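Local coordinates for protein homoserine dehydrogenase (Staphylococcus aureus M1064, PDB 4PG7) that catalyses the NAD(P)-dependent interconversion of L-aspartate semialdehyde and L-homoserine in the aspartic acid pathway, at residues I26-L31 with S36-I41; E86-D91 with R111-N116; F148-A153 with L324-A329; N393-I398 with R403-A408. All blocks are in the same frame, centred on the assembly; numbering follows the deposited sequence.

Contacts 1, 2 and 3 cluster on one side of the chain's centre, and contact 4 lies on the other, its centre about 59 Å from that of contact 1. Contacts 1 and 3 are buried; contacts 2 and 4 are only partly so. Contact 1 packs strand 22-29 on its following helix, and I87 of contact 2 rests on A27 and L29 of that strand. Helix 323-339, half of contact 3, packs through G327 against V38. In chemistry, contacts 1 and 4 are methyl packing, the latter edged by a lysine chain; contact 2 adds one weak hydrogen bond, and contact 3 sets small methyls against one another and against two backbone carbonyl oxygens.

Contact 1 (I26-L31 with S36-I41); sequences IALLGL and SGVVKI
L28 and V39 meet where strand 22-29 passes through a tight turn into helix 33-53, the first strand-turn-helix of a Rossmann-type beta-alpha-beta unit. Apolar packing carries the inner half of the contact. CD2 of L28 lies 3.8 Å from CG2 of V39, the two side chains meeting at a slant, and the same methyl reaches CG1 of V38 at 4.3 Å, so one leucine branch serves two consecutive helix residues. V39 holds CG1 anti to its backbone N (chi1 170°), which places CG2 beside that N and makes it the branch that meets the strand. L31, in the turn, brings its CD2 to within 4.3 Å of V39 CG2.

A second kind of contact sets methyl against polar atoms. CD2 of L31 sits 3.2 Å from the backbone N of S36 and 3.5 Å from S36 OG. The fit is very close, and with chi1 at -141°, well away from a staggered value, the exact placement of this leucine is doubtful. S36 OG has its polar partner elsewhere, in a hydrogen bond with the carbonyl O of G32.

Backbone geometry governs the turn itself. G30, the first glycine of a GxGxxG pattern, has a phi of 105° and no CB to press on the carbonyl O of L29. V38, besides meeting L28, also touches V330 of helix 323-339.

No hydrogen bond joins the two segments: dispersion among methyls seats the helix on the strand, consistent with a compact glycine-rich turn of the kind that binds dinucleotides in Rossmann folds.

Contact 2 (E86-D91 with R111-N116); sequences EILNDD and RTALKN
L88 is the hub of this contact, its two methyls divided between neighbouring residues of helix 106-115. The packed part is apolar: L88 CD2 lies 4.2 Å from A113 CB, and L88 CD1 stands 4.1 Å from T112 CG2, with the leucine and threonine side chains set roughly perpendicular. T112 carries CG2 anti to its backbone N (chi1 -59°), and OG1 bonds to D108 O one turn back in its own helix, so the threonine offers a methyl across the contact. I87, next to L88, packs on H61 and L63 of strand 55-63.

The other side is looser and more polar. N116, partly exposed and the first residue to leave helical geometry after helix 106-115, extends its amide so that ND2 donates to the carbonyl O of L88 at 3.0 Å. With an angle of 135° at the hydrogen, this bond is bent and weak.

The arrangement joins the ends of two helices in the NAD-binding region: the methyls of three residues make the firm part, while the one polar link, a weak hydrogen bond from a side-chain amide, runs from the residue that closes helix 106-115 to a carbonyl at the end of helix 84-88.

Contact 3 (F148-A153 with L324-A329); sequences FEASVA and LATGSA
T326 holds OG1 beside its backbone N and CG2 anti to that N (chi1 -57°), and this rotation separates its two branches: the hydroxyl bonds to G322 O one turn earlier in its own helix, while the methyl faces A150. CG2 of T326 lies 3.7 Å from the carbonyl O of A150 and 4.0 Å from CB of the same residue. The 3-10 segment 149-151 directs CB of A150 at helix 323-339, 3.7 Å from the carbonyl O of T326.

One turn further along the helix, A329 completes the seat, its CB 4.0 Å from CB of A150 and 4.1 Å from CA of that residue. The single methyl of A150 therefore settles between the threonine and the alanine, and the short side chains let the backbones come close, with the CA atoms of A150 and T326 5.2 Å apart.

The surroundings extend the contact on more than one front. A150 also touches A123 and V330, and its carbonyl O accepts a hydrogen bond from K125 NZ. An acetate ion, probably from the crystallisation liquor, lies about 6 Å from the side chain of T326.

Strand 146-147 is an outermost strand of the six-stranded parallel sheet, and helix 323-339 returns from about 170 residues later in the chain to pack beside the loop that follows it. Small groups, not hydrogen bonds, make the join between the segments: a methyl rests near each of two carbonyl oxygens, one of which has the lysine ammonium for its polar partner, so the close fit is bought without pairing polar atoms across it.

Contact 4 (N393-I398 with R403-A408); sequences NELKAI and RSLRVA
L395 and K396 are the two residues through which helix 388-398 meets L405 and V407 of strand 404-411, the short segments running nearly antiparallel at 152° with axes 9.8 Å apart. Early in 393-398, E394 uses OE1 in a hydrogen bond with Y435 OH, tying this flank of the helix to another part of the C-terminal domain.

L395 comes next and is the buried residue of the contact. Its CD1 meets CD1 of L405 at 3.8 Å, one leucine lying almost square across the other, and reaches CG1 of V407 at 4.3 Å. Nearer the backbone, L395 CB lies 4.1 Å from CD2 of L405. L405 sets CG anti to its own backbone N (chi1 168°), an extension that carries both methyls to the helix, one against L395 and the other shared with K396.

K396 follows at the exposed border. Its CG is 3.6 Å from CD2 of L405, and CG and CD both lie along that methyl; the bend of the chain at chi3 (66°) comes beyond them. I398, the last residue of the helix, packs on I430 of helix 427-432.

Across the way, R403 and S404 both face V420 in a classic beta bulge just before L405. The arrangement is consistent with the helix-on-sheet layering of an ACT domain, and strand 436-444 of the same sheet carries D438 and K439 of the bound-lysine pocket. Here the joint is purely apolar, bordered on its exposed side by the aliphatic stem of K396.

Contact 1 (I26-L31 with S36-I41)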
loop_
_atom_site.group_PDB
_atom_site.type_symbol
_atom_site.label_atom_id
_atom_site.label_comp_id
_atom_site.label_asym_id
_atom_site.label_seq_id
_atom_site.Cartn_x
_atom_site.Cartn_y
_atom_site.Cartn_z
ATOM N N ILE A 26 -12.360 31.617 0.441
ATOM C CA ILE A 26 -12.962 30.346 0.071
ATOM C C ILE A 26 -14.426 30.299 0.483
ATOM O O ILE A 26 -14.882 31.066 1.342
ATOM C CB ILE A 26 -12.180 29.143 0.661
ATOM C CG1 ILE A 26 -12.455 28.944 2.156
ATOM C CG2 ILE A 26 -10.686 29.319 0.440
ATOM C CD1 ILE A 26 -11.866 27.647 2.702
ATOM N N ALA A 27 -15.148 29.392 -0.150
ATOM C CA ALA A 27 -16.500 29.051 0.245
ATOM C C ALA A 27 -16.648 27.533 0.411
ATOM O O ALA A 27 -16.025 26.746 -0.321
ATOM C CB ALA A 27 -17.478 29.571 -0.777
ATOM N N LEU A 28 -17.475 27.143 1.377
ATOM C CA LEU A 28 -17.819 25.733 1.605
ATOM C C LEU A 28 -19.219 25.460 1.134
ATOM O O LEU A 28 -20.132 26.236 1.434
ATOM C CB LEU A 28 -17.786 25.381 3.076
ATOM C CG LEU A 28 -16.566 24.630 3.527
ATOM C CD1 LEU A 28 -15.414 25.621 3.572
ATOM C CD2 LEU A 28 -16.835 23.974 4.875
ATOM N N LEU A 29 -19.387 24.393 0.354
ATOM C CA LEU A 29 -20.712 23.965 -0.048
ATOM C C LEU A 29 -21.040 22.755 0.807
ATOM O O LEU A 29 -20.528 21.658 0.551
ATOM C CB LEU A 29 -20.762 23.634 -1.543
ATOM C CG LEU A 29 -20.271 24.696 -2.522
ATOM C CD1 LEU A 29 -20.390 24.175 -3.938
ATOM C CD2 LEU A 29 -21.068 25.988 -2.371
ATOM N N GLY A 30 -21.861 22.972 1.834
ATOM C CA GLY A 30 -22.256 21.915 2.769
ATOM C C GLY A 30 -21.557 22.023 4.113
ATOM O O GLY A 30 -20.419 22.469 4.197
ATOM N N LEU A 31 -22.256 21.626 5.170
ATOM C CA LEU A 31 -21.716 21.711 6.514
ATOM C C LEU A 31 -22.191 20.515 7.360
ATOM O O LEU A 31 -22.751 20.683 8.441
ATOM C CB LEU A 31 -22.125 23.053 7.154
ATOM C CG LEU A 31 -21.182 23.861 8.031
ATOM C CD1 LEU A 31 -21.943 24.541 9.175
ATOM C CD2 LEU A 31 -20.017 23.064 8.533
ATOM N N SER A 36 -18.087 20.476 8.891
ATOM C CA SER A 36 -17.730 20.947 10.235
ATOM C C SER A 36 -16.281 20.656 10.558
ATOM O O SER A 36 -15.554 21.528 11.060
ATOM C CB SER A 36 -18.630 20.307 11.276
ATOM O OG SER A 36 -19.973 20.561 10.936
ATOM N N GLY A 37 -15.841 19.437 10.235
ATOM C CA GLY A 37 -14.447 19.062 10.411
ATOM C C GLY A 37 -13.483 19.916 9.627
ATOM O O GLY A 37 -12.441 20.300 10.146
ATOM N N VAL A 38 -13.824 20.235 8.377
ATOM C CA VAL A 38 -12.987 21.133 7.565
ATOM C C VAL A 38 -12.852 22.496 8.226
ATOM O O VAL A 38 -11.761 23.062 8.281
ATOM C CB VAL A 38 -13.537 21.305 6.130
ATOM C CG1 VAL A 38 -12.827 22.438 5.392
ATOM C CG2 VAL A 38 -13.377 19.996 5.344
ATOM N N VAL A 39 -13.959 23.019 8.729
ATOM C CA VAL A 39 -13.945 24.333 9.379
ATOM C C VAL A 39 -13.032 24.294 10.603
ATOM O O VAL A 39 -12.149 25.138 10.739
ATOM C CB VAL A 39 -15.369 24.780 9.770
ATOM C CG1 VAL A 39 -15.333 26.018 10.656
ATOM C CG2 VAL A 39 -16.189 25.062 8.506
ATOM N N LYS A 40 -13.230 23.295 11.469
ATOM C CA LYS A 40 -12.432 23.163 12.693
ATOM C C LYS A 40 -10.943 23.063 12.398
ATOM O O LYS A 40 -10.121 23.713 13.053
ATOM C CB LYS A 40 -12.876 21.940 13.494
ATOM N N ILE A 41 -10.600 22.280 11.389
ATOM C CA ILE A 41 -9.203 22.106 11.013
ATOM C C ILE A 41 -8.586 23.415 10.528
ATOM O O ILE A 41 -7.451 23.741 10.886
ATOM C CB ILE A 41 -9.028 21.014 9.947
ATOM C CG1 ILE A 41 -9.334 19.634 10.550
ATOM C CG2 ILE A 41 -7.607 21.038 9.389
ATOM C CD1 ILE A 41 -9.470 18.526 9.523
#

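Contact 2 (E86-D91 with R111-N116)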
loop_
_atom_site.group_PDB
_atom_site.type_symbol
_atom_site.label_atom_id
_atom_site.label_comp_id
_atom_site.label_asym_id
_atom_site.label_seq_id
_atom_site.Cartn_x
_atom_site.Cartn_y
_atom_site.Cartn_z
ATOM N N GLU A 86 -25.102 33.098 -4.712
ATOM C CA GLU A 86 -24.378 34.076 -3.934
ATOM C C GLU A 86 -22.895 33.718 -3.869
ATOM O O GLU A 86 -22.026 34.594 -3.813
ATOM C CB GLU A 86 -24.981 34.175 -2.531
ATOM C CG GLU A 86 -24.311 35.220 -1.650
ATOM C CD GLU A 86 -25.134 35.593 -0.424
ATOM O OE1 GLU A 86 -26.028 34.817 -0.017
ATOM O OE2 GLU A 86 -24.895 36.696 0.112
ATOM N N ILE A 87 -22.611 32.422 -3.877
ATOM C CA ILE A 87 -21.250 31.949 -3.848
ATOM C C ILE A 87 -20.673 31.915 -5.260
ATOM O O ILE A 87 -19.553 32.355 -5.478
ATOM C CB ILE A 87 -21.167 30.540 -3.197
ATOM C CG1 ILE A 87 -21.433 30.645 -1.704
ATOM C CG2 ILE A 87 -19.815 29.908 -3.444
ATOM C CD1 ILE A 87 -21.747 29.319 -1.031
ATOM N N LEU A 88 -21.430 31.384 -6.215
ATOM C CA LEU A 88 -20.922 31.225 -7.579
ATOM C C LEU A 88 -20.674 32.579 -8.263
ATOM O O LEU A 88 -19.825 32.680 -9.144
ATOM C CB LEU A 88 -21.866 30.360 -8.425
ATOM C CG LEU A 88 -22.052 28.913 -7.945
ATOM C CD1 LEU A 88 -23.159 28.204 -8.712
ATOM C CD2 LEU A 88 -20.753 28.137 -8.043
ATOM N N ASN A 89 -21.405 33.607 -7.862
ATOM C CA ASN A 89 -21.222 34.932 -8.454
ATOM C C ASN A 89 -20.223 35.811 -7.707
ATOM O O ASN A 89 -20.015 36.966 -8.096
ATOM C CB ASN A 89 -22.571 35.652 -8.565
ATOM C CG ASN A 89 -23.514 34.975 -9.545
ATOM O OD1 ASN A 89 -23.090 34.195 -10.391
ATOM N ND2 ASN A 89 -24.803 35.243 -9.408
ATOM N N ASP A 90 -19.610 35.294 -6.641
ATOM C CA ASP A 90 -18.689 36.108 -5.848
ATOM C C ASP A 90 -17.299 36.053 -6.470
ATOM O O ASP A 90 -16.564 35.076 -6.271
ATOM C CB ASP A 90 -18.657 35.633 -4.390
ATOM C CG ASP A 90 -17.853 36.561 -3.485
ATOM O OD1 ASP A 90 -17.028 37.358 -3.997
ATOM O OD2 ASP A 90 -18.060 36.514 -2.258
ATOM N N ASP A 91 -16.934 37.111 -7.202
ATOM C CA ASP A 91 -15.664 37.143 -7.942
ATOM C C ASP A 91 -14.450 37.210 -7.031
ATOM O O ASP A 91 -13.331 36.943 -7.472
ATOM C CB ASP A 91 -15.612 38.345 -8.892
ATOM C CG ASP A 91 -16.634 38.278 -9.983
ATOM O OD1 ASP A 91 -17.245 39.328 -10.287
ATOM O OD2 ASP A 91 -16.807 37.183 -10.551
ATOM N N ARG A 111 -19.238 22.795 -12.234
ATOM C CA ARG A 111 -18.977 23.236 -13.613
ATOM C C ARG A 111 -18.961 24.764 -13.691
ATOM O O ARG A 111 -18.089 25.364 -14.327
ATOM C CB ARG A 111 -20.041 22.686 -14.566
ATOM C CG ARG A 111 -19.985 21.168 -14.747
ATOM C CD ARG A 111 -21.243 20.596 -15.393
ATOM N NE ARG A 111 -21.093 20.461 -16.838
ATOM C CZ ARG A 111 -21.382 21.408 -17.726
ATOM N NH1 ARG A 111 -21.866 22.588 -17.352
ATOM N NH2 ARG A 111 -21.194 21.167 -19.013
ATOM N N THR A 112 -19.942 25.390 -13.058
ATOM C CA THR A 112 -20.014 26.846 -13.037
ATOM C C THR A 112 -18.778 27.452 -12.354
ATOM O O THR A 112 -18.180 28.399 -12.875
ATOM C CB THR A 112 -21.303 27.318 -12.360
ATOM O OG1 THR A 112 -22.422 26.784 -13.076
ATOM C CG2 THR A 112 -21.385 28.841 -12.340
ATOM N N ALA A 113 -18.404 26.909 -11.203
ATOM C CA ALA A 113 -17.244 27.398 -10.460
ATOM C C ALA A 113 -15.987 27.383 -11.329
ATOM O O ALA A 113 -15.243 28.377 -11.387
ATOM C CB ALA A 113 -17.023 26.573 -9.200
ATOM N N LEU A 114 -15.776 26.270 -12.024
ATOM C CA LEU A 114 -14.609 26.103 -12.881
ATOM C C LEU A 114 -14.641 27.075 -14.066
ATOM O O LEU A 114 -13.608 27.661 -14.423
ATOM C CB LEU A 114 -14.494 24.655 -13.371
ATOM C CG LEU A 114 -14.252 23.600 -12.293
ATOM C CD1 LEU A 114 -14.536 22.204 -12.823
ATOM C CD2 LEU A 114 -12.833 23.678 -11.743
ATOM N N LYS A 115 -15.821 27.252 -14.658
ATOM C CA LYS A 115 -16.006 28.213 -15.738
ATOM C C LYS A 115 -15.744 29.638 -15.256
ATOM O O LYS A 115 -15.284 30.486 -16.028
ATOM C CB LYS A 115 -17.410 28.099 -16.341
ATOM C CG LYS A 115 -17.578 26.890 -17.249
ATOM C CD LYS A 115 -19.029 26.665 -17.644
ATOM C CE LYS A 115 -19.122 25.551 -18.665
ATOM N NZ LYS A 115 -20.496 25.337 -19.195
ATOM N N ASN A 116 -16.023 29.892 -13.979
ATOM C CA ASN A 116 -15.715 31.181 -13.356
ATOM C C ASN A 116 -14.285 31.281 -12.802
ATOM O O ASN A 116 -13.965 32.200 -12.045
ATOM C CB ASN A 116 -16.736 31.477 -12.261
ATOM C CG ASN A 116 -18.138 31.641 -12.814
ATOM O OD1 ASN A 116 -18.346 31.636 -14.024
ATOM N ND2 ASN A 116 -19.108 31.779 -11.931
#

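Contact 3 (F148-A153 with L324-A329)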
loop_
_atom_site.group_PDB
_atom_site.type_symbol
_atom_site.label_atom_id
_atom_site.label_comp_id
_atom_site.label_asym_id
_atom_site.label_seq_id
_atom_site.Cartn_x
_atom_site.Cartn_y
_atom_site.Cartn_z
ATOM N N PHE A 148 -9.825 16.000 -5.986
ATOM C CA PHE A 148 -10.856 15.098 -5.472
ATOM C C PHE A 148 -10.335 13.992 -4.558
ATOM O O PHE A 148 -11.064 13.039 -4.278
ATOM C CB PHE A 148 -11.677 14.521 -6.628
ATOM C CG PHE A 148 -10.854 13.826 -7.688
ATOM C CD1 PHE A 148 -10.556 12.463 -7.597
ATOM C CD2 PHE A 148 -10.406 14.523 -8.801
ATOM C CE1 PHE A 148 -9.810 11.819 -8.593
ATOM C CE2 PHE A 148 -9.668 13.889 -9.794
ATOM C CZ PHE A 148 -9.371 12.540 -9.689
ATOM N N GLU A 149 -9.098 14.135 -4.072
ATOM C CA GLU A 149 -8.490 13.187 -3.118
ATOM C C GLU A 149 -9.449 12.775 -2.000
ATOM O O GLU A 149 -9.582 11.593 -1.702
ATOM C CB GLU A 149 -7.210 13.777 -2.496
ATOM N N ALA A 150 -10.120 13.747 -1.391
ATOM C CA ALA A 150 -11.032 13.466 -0.288
ATOM C C ALA A 150 -12.233 12.633 -0.737
ATOM O O ALA A 150 -12.827 11.914 0.059
ATOM C CB ALA A 150 -11.498 14.761 0.361
ATOM N N SER A 151 -12.580 12.729 -2.016
ATOM C CA SER A 151 -13.684 11.966 -2.586
ATOM C C SER A 151 -13.433 10.438 -2.608
ATOM O O SER A 151 -14.383 9.662 -2.724
ATOM C CB SER A 151 -13.987 12.492 -4.000
ATOM O OG SER A 151 -15.367 12.574 -4.233
ATOM N N VAL A 152 -12.169 10.019 -2.468
ATOM C CA VAL A 152 -11.788 8.587 -2.388
ATOM C C VAL A 152 -11.094 8.237 -1.054
ATOM O O VAL A 152 -10.414 9.076 -0.469
ATOM C CB VAL A 152 -10.856 8.194 -3.558
ATOM C CG1 VAL A 152 -11.331 8.827 -4.866
ATOM C CG2 VAL A 152 -9.411 8.606 -3.285
ATOM N N ALA A 153 -11.266 7.002 -0.577
ATOM C CA ALA A 153 -10.520 6.521 0.616
ATOM C C ALA A 153 -9.265 5.723 0.246
ATOM O O ALA A 153 -9.336 4.785 -0.550
ATOM C CB ALA A 153 -11.408 5.711 1.562
ATOM N N LEU A 324 -12.956 12.948 9.959
ATOM C CA LEU A 324 -11.782 13.774 10.234
ATOM C C LEU A 324 -10.699 13.541 9.195
ATOM O O LEU A 324 -9.967 14.460 8.832
ATOM C CB LEU A 324 -11.220 13.469 11.627
ATOM N N ALA A 325 -10.583 12.300 8.740
ATOM C CA ALA A 325 -9.622 11.948 7.702
ATOM C C ALA A 325 -10.013 12.565 6.359
ATOM O O ALA A 325 -9.165 13.088 5.649
ATOM C CB ALA A 325 -9.517 10.432 7.580
ATOM N N THR A 326 -11.296 12.491 6.019
ATOM C CA THR A 326 -11.819 13.131 4.820
ATOM C C THR A 326 -11.603 14.645 4.909
ATOM O O THR A 326 -11.092 15.260 3.969
ATOM C CB THR A 326 -13.313 12.824 4.627
ATOM O OG1 THR A 326 -13.496 11.409 4.583
ATOM C CG2 THR A 326 -13.838 13.427 3.333
ATOM N N GLY A 327 -11.950 15.230 6.060
ATOM C CA GLY A 327 -11.754 16.662 6.290
ATOM C C GLY A 327 -10.288 17.036 6.191
ATOM O O GLY A 327 -9.929 18.061 5.600
ATOM N N SER A 328 -9.434 16.201 6.772
ATOM C CA SER A 328 -7.999 16.446 6.750
ATOM C C SER A 328 -7.451 16.375 5.316
ATOM O O SER A 328 -6.571 17.150 4.941
ATOM C CB SER A 328 -7.288 15.439 7.656
ATOM O OG SER A 328 -5.912 15.715 7.702
ATOM N N ALA A 329 -7.992 15.465 4.511
ATOM C CA ALA A 329 -7.582 15.357 3.113
ATOM C C ALA A 329 -8.013 16.591 2.301
ATOM O O ALA A 329 -7.253 17.082 1.466
ATOM C CB ALA A 329 -8.130 14.081 2.491
#

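Contact 4 (N393-I398 with R403-A408)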
loop_
_atom_site.group_PDB
_atom_site.type_symbol
_atom_site.label_atom_id
_atom_site.label_comp_id
_atom_site.label_asym_id
_atom_site.label_seq_id
_atom_site.Cartn_x
_atom_site.Cartn_y
_atom_site.Cartn_z
ATOM N N ASN A 393 -16.537 -37.643 -12.472
ATOM C CA ASN A 393 -16.321 -38.273 -13.764
ATOM C C ASN A 393 -17.131 -37.622 -14.860
ATOM O O ASN A 393 -16.597 -37.375 -15.942
ATOM C CB ASN A 393 -16.681 -39.765 -13.729
ATOM C CG ASN A 393 -15.712 -40.579 -12.896
ATOM O OD1 ASN A 393 -14.543 -40.201 -12.702
ATOM N ND2 ASN A 393 -16.185 -41.715 -12.404
ATOM N N GLU A 394 -18.418 -37.359 -14.605
ATOM C CA GLU A 394 -19.216 -36.673 -15.614
ATOM C C GLU A 394 -18.632 -35.300 -15.951
ATOM O O GLU A 394 -18.581 -34.929 -17.127
ATOM C CB GLU A 394 -20.703 -36.530 -15.271
ATOM C CG GLU A 394 -21.429 -35.850 -16.432
ATOM C CD GLU A 394 -22.918 -36.124 -16.492
ATOM O OE1 GLU A 394 -23.533 -36.294 -15.403
ATOM O OE2 GLU A 394 -23.472 -36.136 -17.627
ATOM N N LEU A 395 -18.225 -34.534 -14.933
ATOM C CA LEU A 395 -17.641 -33.222 -15.192
ATOM C C LEU A 395 -16.401 -33.329 -16.039
ATOM O O LEU A 395 -16.196 -32.520 -16.937
ATOM C CB LEU A 395 -17.254 -32.476 -13.917
ATOM C CG LEU A 395 -18.352 -31.796 -13.094
ATOM C CD1 LEU A 395 -17.749 -31.094 -11.887
ATOM C CD2 LEU A 395 -19.134 -30.817 -13.974
ATOM N N LYS A 396 -15.549 -34.293 -15.724
ATOM C CA LYS A 396 -14.336 -34.529 -16.523
ATOM C C LYS A 396 -14.664 -34.809 -17.982
ATOM O O LYS A 396 -13.995 -34.303 -18.873
ATOM C CB LYS A 396 -13.513 -35.680 -15.950
ATOM C CG LYS A 396 -12.684 -35.262 -14.753
ATOM C CD LYS A 396 -12.446 -36.396 -13.757
ATOM C CE LYS A 396 -11.594 -37.539 -14.279
ATOM N NZ LYS A 396 -10.998 -38.263 -13.112
ATOM N N ALA A 397 -15.738 -35.543 -18.221
ATOM C CA ALA A 397 -16.151 -35.850 -19.581
ATOM C C ALA A 397 -16.743 -34.646 -20.286
ATOM O O ALA A 397 -16.549 -34.469 -21.486
ATOM C CB ALA A 397 -17.164 -36.983 -19.577
ATOM N N ILE A 398 -17.463 -33.799 -19.563
ATOM C CA ILE A 398 -18.226 -32.755 -20.255
ATOM C C ILE A 398 -17.451 -31.425 -20.375
ATOM O O ILE A 398 -17.671 -30.671 -21.320
ATOM C CB ILE A 398 -19.638 -32.526 -19.659
ATOM C CG1 ILE A 398 -19.570 -31.898 -18.280
ATOM C CG2 ILE A 398 -20.431 -33.826 -19.602
ATOM C CD1 ILE A 398 -20.870 -31.231 -17.897
ATOM N N ARG A 403 -7.244 -26.816 -16.350
ATOM C CA ARG A 403 -6.009 -27.098 -15.633
ATOM C C ARG A 403 -6.243 -28.081 -14.475
ATOM O O ARG A 403 -5.489 -29.032 -14.305
ATOM C CB ARG A 403 -5.408 -25.786 -15.144
ATOM N N SER A 404 -7.301 -27.895 -13.693
ATOM C CA SER A 404 -7.598 -28.848 -12.614
ATOM C C SER A 404 -9.065 -28.787 -12.207
ATOM O O SER A 404 -9.741 -27.785 -12.447
ATOM C CB SER A 404 -6.737 -28.558 -11.396
ATOM O OG SER A 404 -7.076 -27.290 -10.857
ATOM N N LEU A 405 -9.497 -29.858 -11.546
ATOM C CA LEU A 405 -10.853 -30.033 -11.067
ATOM C C LEU A 405 -10.826 -30.705 -9.715
ATOM O O LEU A 405 -10.189 -31.734 -9.548
ATOM C CB LEU A 405 -11.607 -30.920 -12.028
ATOM C CG LEU A 405 -12.969 -31.476 -11.604
ATOM C CD1 LEU A 405 -14.016 -30.387 -11.445
ATOM C CD2 LEU A 405 -13.389 -32.488 -12.642
ATOM N N ARG A 406 -11.498 -30.109 -8.741
ATOM C CA ARG A 406 -11.708 -30.764 -7.463
ATOM C C ARG A 406 -13.174 -30.629 -7.083
ATOM O O ARG A 406 -13.791 -29.592 -7.348
ATOM C CB ARG A 406 -10.806 -30.139 -6.424
ATOM C CG ARG A 406 -9.343 -30.175 -6.857
ATOM C CD ARG A 406 -8.527 -29.204 -6.045
ATOM N NE ARG A 406 -8.501 -29.674 -4.682
ATOM C CZ ARG A 406 -8.644 -28.906 -3.619
ATOM N NH1 ARG A 406 -8.847 -27.596 -3.751
ATOM N NH2 ARG A 406 -8.614 -29.481 -2.436
ATOM N N VAL A 407 -13.721 -31.677 -6.479
ATOM C CA VAL A 407 -15.105 -31.700 -6.088
ATOM C C VAL A 407 -15.213 -31.906 -4.584
ATOM O O VAL A 407 -14.308 -32.452 -3.956
ATOM C CB VAL A 407 -15.889 -32.781 -6.865
ATOM C CG1 VAL A 407 -15.834 -32.503 -8.359
ATOM C CG2 VAL A 407 -15.357 -34.173 -6.589
ATOM N N ALA A 408 -16.314 -31.456 -4.006
ATOM C CA ALA A 408 -16.555 -31.591 -2.584
ATOM C C ALA A 408 -18.046 -31.773 -2.330
ATOM O O ALA A 408 -18.881 -31.288 -3.114
ATOM C CB ALA A 408 -16.095 -30.355 -1.852
#